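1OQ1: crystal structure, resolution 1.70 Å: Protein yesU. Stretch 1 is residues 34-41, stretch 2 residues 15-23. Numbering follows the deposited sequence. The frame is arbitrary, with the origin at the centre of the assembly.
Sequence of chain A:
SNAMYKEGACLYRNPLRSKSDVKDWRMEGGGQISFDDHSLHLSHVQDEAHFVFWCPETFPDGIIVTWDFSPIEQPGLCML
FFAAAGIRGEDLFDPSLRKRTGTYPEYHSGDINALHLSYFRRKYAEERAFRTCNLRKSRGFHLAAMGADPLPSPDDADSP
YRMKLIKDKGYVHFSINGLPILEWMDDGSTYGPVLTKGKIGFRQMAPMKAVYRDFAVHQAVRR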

ATOM      1  N   SER A  34     -10.163   8.909  11.763  1.00 16.07           N
ATOM      2  CA  SER A  34     -10.954  10.133  11.841  1.00 18.35           C
ATOM      3  C   SER A  34     -11.492  10.471  10.451  1.00 18.46           C
ATOM      4  O   SER A  34     -10.882  10.114   9.443  1.00 16.82           O
ATOM      5  CB  SER A  34     -10.085  11.285  12.347  1.00 19.95           C
ATOM      6  OG  SER A  34     -10.676  12.534  12.046  1.00 27.57           O
ATOM      7  N   PHE A  35     -12.628  11.159  10.389  1.00 18.74           N
ATOM      8  CA  PHE A  35     -13.192  11.521   9.094  1.00 20.86           C
ATOM      9  C   PHE A  35     -13.483  13.006   8.924  1.00 22.83           C
ATOM     10  O   PHE A  35     -14.461  13.393   8.282  1.00 23.63           O
ATOM     11  CB  PHE A  35     -14.447  10.694   8.807  1.00 19.35           C
ATOM     12  CG  PHE A  35     -14.153   9.268   8.428  1.00 19.52           C
ATOM     13  CD1 PHE A  35     -14.036   8.280   9.399  1.00 20.49           C
ATOM     14  CD2 PHE A  35     -13.945   8.923   7.097  1.00 19.97           C
ATOM     15  CE1 PHE A  35     -13.712   6.968   9.048  1.00 17.85           C
ATOM     16  CE2 PHE A  35     -13.621   7.618   6.736  1.00 19.07           C
ATOM     17  CZ  PHE A  35     -13.504   6.636   7.716  1.00 18.79           C
ATOM     18  N   ASP A  36     -12.617  13.834   9.497  1.00 24.67           N
ATOM     19  CA  ASP A  36     -12.743  15.283   9.394  1.00 28.57           C
ATOM     20  C   ASP A  36     -12.756  15.637   7.905  1.00 27.13           C
ATOM     21  O   ASP A  36     -12.036  15.030   7.115  1.00 26.75           O
ATOM     22  CB  ASP A  36     -11.550  15.952  10.083  1.00 36.24           C
ATOM     23  CG  ASP A  36     -11.715  17.454  10.219  1.00 41.93           C
ATOM     24  OD1 ASP A  36     -11.931  18.130   9.192  1.00 46.51           O
ATOM     25  OD2 ASP A  36     -11.619  17.960  11.358  1.00 46.37           O
ATOM     26  N   ASP A  37     -13.574  16.613   7.523  1.00 26.20           N
ATOM     27  CA  ASP A  37     -13.672  17.021   6.125  1.00 25.78           C
ATOM     28  C   ASP A  37     -14.120  15.879   5.212  1.00 22.01           C
ATOM     29  O   ASP A  37     -13.779  15.855   4.030  1.00 20.93           O
ATOM     30  CB  ASP A  37     -12.329  17.562   5.627  1.00 32.97           C
ATOM     31  CG  ASP A  37     -11.950  18.874   6.279  1.00 37.34           C
ATOM     32  OD1 ASP A  37     -12.715  19.850   6.137  1.00 41.24           O
ATOM     33  OD2 ASP A  37     -10.887  18.929   6.932  1.00 40.72           O
ATOM     34  N   HIS A  38     -14.871  14.931   5.763  1.00 18.70           N
ATOM     35  CA  HIS A  38     -15.372  13.798   4.988  1.00 17.37           C
ATOM     36  C   HIS A  38     -14.282  13.075   4.199  1.00 14.76           C
ATOM     37  O   HIS A  38     -14.436  12.793   3.011  1.00 13.80           O
ATOM     38  CB  HIS A  38     -16.475  14.271   4.034  1.00 21.46           C
ATOM     39  CG  HIS A  38     -17.717  14.727   4.733  1.00 24.63           C
ATOM     40  ND1 HIS A  38     -18.602  13.849   5.322  1.00 27.35           N
ATOM     41  CD2 HIS A  38     -18.199  15.968   4.980  1.00 26.97           C
ATOM     42  CE1 HIS A  38     -19.576  14.529   5.900  1.00 27.85           C
ATOM     43  NE2 HIS A  38     -19.354  15.817   5.708  1.00 27.66           N
ATOM     44  N   SER A  39     -13.180  12.779   4.875  1.00 14.09           N
ATOM     45  CA  SER A  39     -12.060  12.079   4.261  1.00 12.51           C
ATOM     46  C   SER A  39     -11.352  11.280   5.350  1.00 11.72           C
ATOM     47  O   SER A  39     -11.319  11.698   6.503  1.00 12.30           O
ATOM     48  CB  SER A  39     -11.093  13.082   3.630  1.00 14.13           C
ATOM     49  OG  SER A  39     -10.620  14.005   4.595  1.00 17.72           O
ATOM     50  N   LEU A  40     -10.786  10.135   4.983  1.00  9.57           N
ATOM     51  CA  LEU A  40     -10.100   9.290   5.955  1.00  8.41           C
ATOM     52  C   LEU A  40      -8.783   9.880   6.451  1.00  9.47           C
ATOM     53  O   LEU A  40      -7.839  10.063   5.679  1.00  8.66           O
ATOM     54  CB  LEU A  40      -9.827   7.904   5.362  1.00  8.16           C
ATOM     55  CG  LEU A  40      -8.986   6.959   6.234  1.00  8.65           C
ATOM     56  CD1 LEU A  40      -9.744   6.626   7.506  1.00  9.23           C
ATOM     57  CD2 LEU A  40      -8.671   5.687   5.470  1.00 10.41           C
ATOM     58  N   HIS A  41      -8.734  10.180   7.745  1.00  9.15           N
ATOM     59  CA  HIS A  41      -7.525  10.703   8.370  1.00  7.82           C
ATOM     60  C   HIS A  41      -6.941   9.557   9.184  1.00  8.02           C
ATOM     61  O   HIS A  41      -7.628   8.987  10.032  1.00 10.22           O
ATOM     62  CB  HIS A  41      -7.846  11.861   9.319  1.00 10.45           C
ATOM     63  CG  HIS A  41      -8.217  13.133   8.627  1.00 12.88           C
ATOM     64  ND1 HIS A  41      -7.416  14.255   8.652  1.00 15.03           N
ATOM     65  CD2 HIS A  41      -9.309  13.466   7.900  1.00 14.43           C
ATOM     66  CE1 HIS A  41      -8.000  15.225   7.971  1.00 14.55           C
ATOM     67  NE2 HIS A  41      -9.150  14.772   7.505  1.00 16.11           N
TER
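Stretch 2 (15-23) PLRSKSDVK

What shape do the two stretches have where they meet? Stretch 1 is a hairpin-like loop: Ser34 and His41 pair through two backbone hydrogen bonds, His41 N to Ser34 O at 2.7 Å and Ser34 N to His41 O at 3.1 Å, and the turn lies between. By CA positions the order is reversed: Phe35 lies nearest Ser18, His38 nearest Arg17 and Leu40 nearest Leu16, at 5.9, 4.4 and 5.6 Å between the CA atoms. Stretch 2 is loop or turn apart from a short 3-10 segment at 19-21.

What receives Phe35? Its CA-to-CB bond points toward stretch 2, and the ring lies against the bend where the loop becomes the 3-10 segment. Ser18 O lies over one face of the ring, 3.3 Å from Phe35 CE2, while Val22 CG2 stands at the ring edge, 3.9 Å from Phe35 CZ. Lys19 CA comes within 3.6 Å of Phe35 CE1, although the end of the lysine side chain leads away. The bend is held from within: Asp21 OD2 accepts hydrogen bonds from Arg17 N at 2.8 Å and Ser18 N at 3.0 Å.

How does the turn meet Arg17? Asp36 and Asp37, whose CA-to-CB bonds point away, make no contact; the next to touch is His38. Its backbone and that of Arg17 exchange two CA-H...O contacts, His38 CA to Arg17 O and Arg17 CA to His38 O, each 3.4 Å. Farther out, Arg17 NH2 lies over one face of the imidazole, 3.6 Å from His38 CG.

What closes the contact as the strand begins? Leu16 O faces the backbone here, 3.4 Å from Ser39 CA in another CA-H...O contact and 3.1 Å from Leu40 N. The CA-to-CB bond of Ser39 points away, and its OG bonds back to Asp36 O, whereas that of Leu40 points toward stretch 2, bringing its CB within 4.1 Å of Leu16 CB in a buried apolar contact.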

ATOM      1  N   PRO A  15     -15.151   5.556  -1.400  1.00  9.96           N
ATOM      2  CA  PRO A  15     -14.911   6.998  -1.272  1.00  9.83           C
ATOM      3  C   PRO A  15     -14.087   7.377  -0.037  1.00  9.39           C
ATOM      4  O   PRO A  15     -13.378   8.388  -0.045  1.00  8.43           O
ATOM      5  CB  PRO A  15     -16.326   7.580  -1.206  1.00 11.29           C
ATOM      6  CG  PRO A  15     -17.148   6.579  -1.953  1.00 12.96           C
ATOM      7  CD  PRO A  15     -16.594   5.270  -1.472  1.00 11.49           C
ATOM      8  N   LEU A  16     -14.190   6.563   1.013  1.00  8.85           N
ATOM      9  CA  LEU A  16     -13.489   6.809   2.273  1.00  9.63           C
ATOM     10  C   LEU A  16     -13.897   8.173   2.834  1.00 10.48           C
ATOM     11  O   LEU A  16     -13.050   8.975   3.240  1.00  8.55           O
ATOM     12  CB  LEU A  16     -11.968   6.753   2.065  1.00 10.49           C
ATOM     13  CG  LEU A  16     -11.369   5.401   1.657  1.00 10.39           C
ATOM     14  CD1 LEU A  16      -9.875   5.552   1.402  1.00 10.22           C
ATOM     15  CD2 LEU A  16     -11.613   4.371   2.753  1.00 10.86           C
ATOM     16  N   ARG A  17     -15.205   8.423   2.855  1.00 10.89           N
ATOM     17  CA  ARG A  17     -15.742   9.695   3.334  1.00 12.26           C
ATOM     18  C   ARG A  17     -16.380   9.632   4.722  1.00 13.81           C
ATOM     19  O   ARG A  17     -16.525  10.662   5.383  1.00 14.40           O
ATOM     20  CB  ARG A  17     -16.764  10.243   2.332  1.00 15.59           C
ATOM     21  CG  ARG A  17     -16.180  10.530   0.955  1.00 18.27           C
ATOM     22  CD  ARG A  17     -17.188  11.175   0.006  1.00 21.52           C
ATOM     23  NE  ARG A  17     -17.578  12.519   0.428  1.00 24.06           N
ATOM     24  CZ  ARG A  17     -18.685  12.802   1.108  1.00 25.35           C
ATOM     25  NH1 ARG A  17     -19.530  11.834   1.447  1.00 25.30           N
ATOM     26  NH2 ARG A  17     -18.951  14.057   1.449  1.00 25.19           N
ATOM     27  N   SER A  18     -16.766   8.436   5.160  1.00 13.93           N
ATOM     28  CA  SER A  18     -17.384   8.288   6.476  1.00 16.08           C
ATOM     29  C   SER A  18     -17.039   6.952   7.126  1.00 16.49           C
ATOM     30  O   SER A  18     -16.534   6.038   6.468  1.00 16.80           O
ATOM     31  CB  SER A  18     -18.905   8.416   6.365  1.00 16.39           C
ATOM     32  OG  SER A  18     -19.457   7.295   5.700  1.00 19.77           O
ATOM     33  N   LYS A  19     -17.326   6.849   8.423  1.00 16.05           N
ATOM     34  CA  LYS A  19     -17.056   5.637   9.191  1.00 16.45           C
ATOM     35  C   LYS A  19     -17.634   4.378   8.553  1.00 14.01           C
ATOM     36  O   LYS A  19     -17.014   3.316   8.587  1.00 13.31           O
ATOM     37  CB  LYS A  19     -17.623   5.779  10.605  1.00 20.86           C
ATOM     38  CG  LYS A  19     -17.113   6.991  11.359  1.00 26.71           C
ATOM     39  CD  LYS A  19     -17.830   7.154  12.694  1.00 31.78           C
ATOM     40  CE  LYS A  19     -17.380   8.423  13.402  1.00 35.31           C
ATOM     41  NZ  LYS A  19     -18.064   8.611  14.712  1.00 37.74           N
ATOM     42  N   SER A  20     -18.828   4.489   7.979  1.00 13.86           N
ATOM     43  CA  SER A  20     -19.468   3.337   7.355  1.00 14.67           C
ATOM     44  C   SER A  20     -18.646   2.770   6.198  1.00 13.09           C
ATOM     45  O   SER A  20     -18.768   1.592   5.868  1.00 12.90           O
ATOM     46  CB  SER A  20     -20.869   3.711   6.860  1.00 16.58           C
ATOM     47  OG  SER A  20     -20.813   4.777   5.929  1.00 21.25           O
ATOM     48  N   ASP A  21     -17.804   3.604   5.590  1.00 12.18           N
ATOM     49  CA  ASP A  21     -16.979   3.155   4.472  1.00 12.77           C
ATOM     50  C   ASP A  21     -15.896   2.152   4.865  1.00 13.71           C
ATOM     51  O   ASP A  21     -15.456   1.356   4.035  1.00 13.37           O
ATOM     52  CB  ASP A  21     -16.335   4.351   3.763  1.00 12.46           C
ATOM     53  CG  ASP A  21     -17.344   5.178   2.991  1.00 14.15           C
ATOM     54  OD1 ASP A  21     -18.266   4.572   2.409  1.00 14.36           O
ATOM     55  OD2 ASP A  21     -17.210   6.421   2.950  1.00 13.08           O
ATOM     56  N   VAL A  22     -15.459   2.185   6.120  1.00 13.31           N
ATOM     57  CA  VAL A  22     -14.434   1.248   6.564  1.00 13.83           C
ATOM     58  C   VAL A  22     -14.993   0.306   7.621  1.00 17.10           C
ATOM     59  O   VAL A  22     -14.253  -0.239   8.439  1.00 14.40           O
ATOM     60  CB  VAL A  22     -13.208   1.983   7.139  1.00 14.01           C
ATOM     61  CG1 VAL A  22     -12.576   2.847   6.059  1.00 12.46           C
ATOM     62  CG2 VAL A  22     -13.619   2.834   8.331  1.00 14.98           C
ATOM     63  N   LYS A  23     -16.307   0.113   7.574  1.00 19.46           N
ATOM     64  CA  LYS A  23     -17.024  -0.751   8.506  1.00 25.08           C
ATOM     65  C   LYS A  23     -16.335  -2.078   8.827  1.00 24.24           C
ATOM     66  O   LYS A  23     -16.068  -2.376   9.993  1.00 26.78           O
ATOM     67  CB  LYS A  23     -18.429  -1.036   7.962  1.00 28.82           C
ATOM     68  CG  LYS A  23     -19.234  -2.018   8.799  1.00 34.66           C
ATOM     69  CD  LYS A  23     -20.578  -2.328   8.158  1.00 39.08           C
ATOM     70  CE  LYS A  23     -21.364  -3.339   8.984  1.00 42.29           C
ATOM     71  NZ  LYS A  23     -20.633  -4.631   9.133  1.00 43.58           N
TER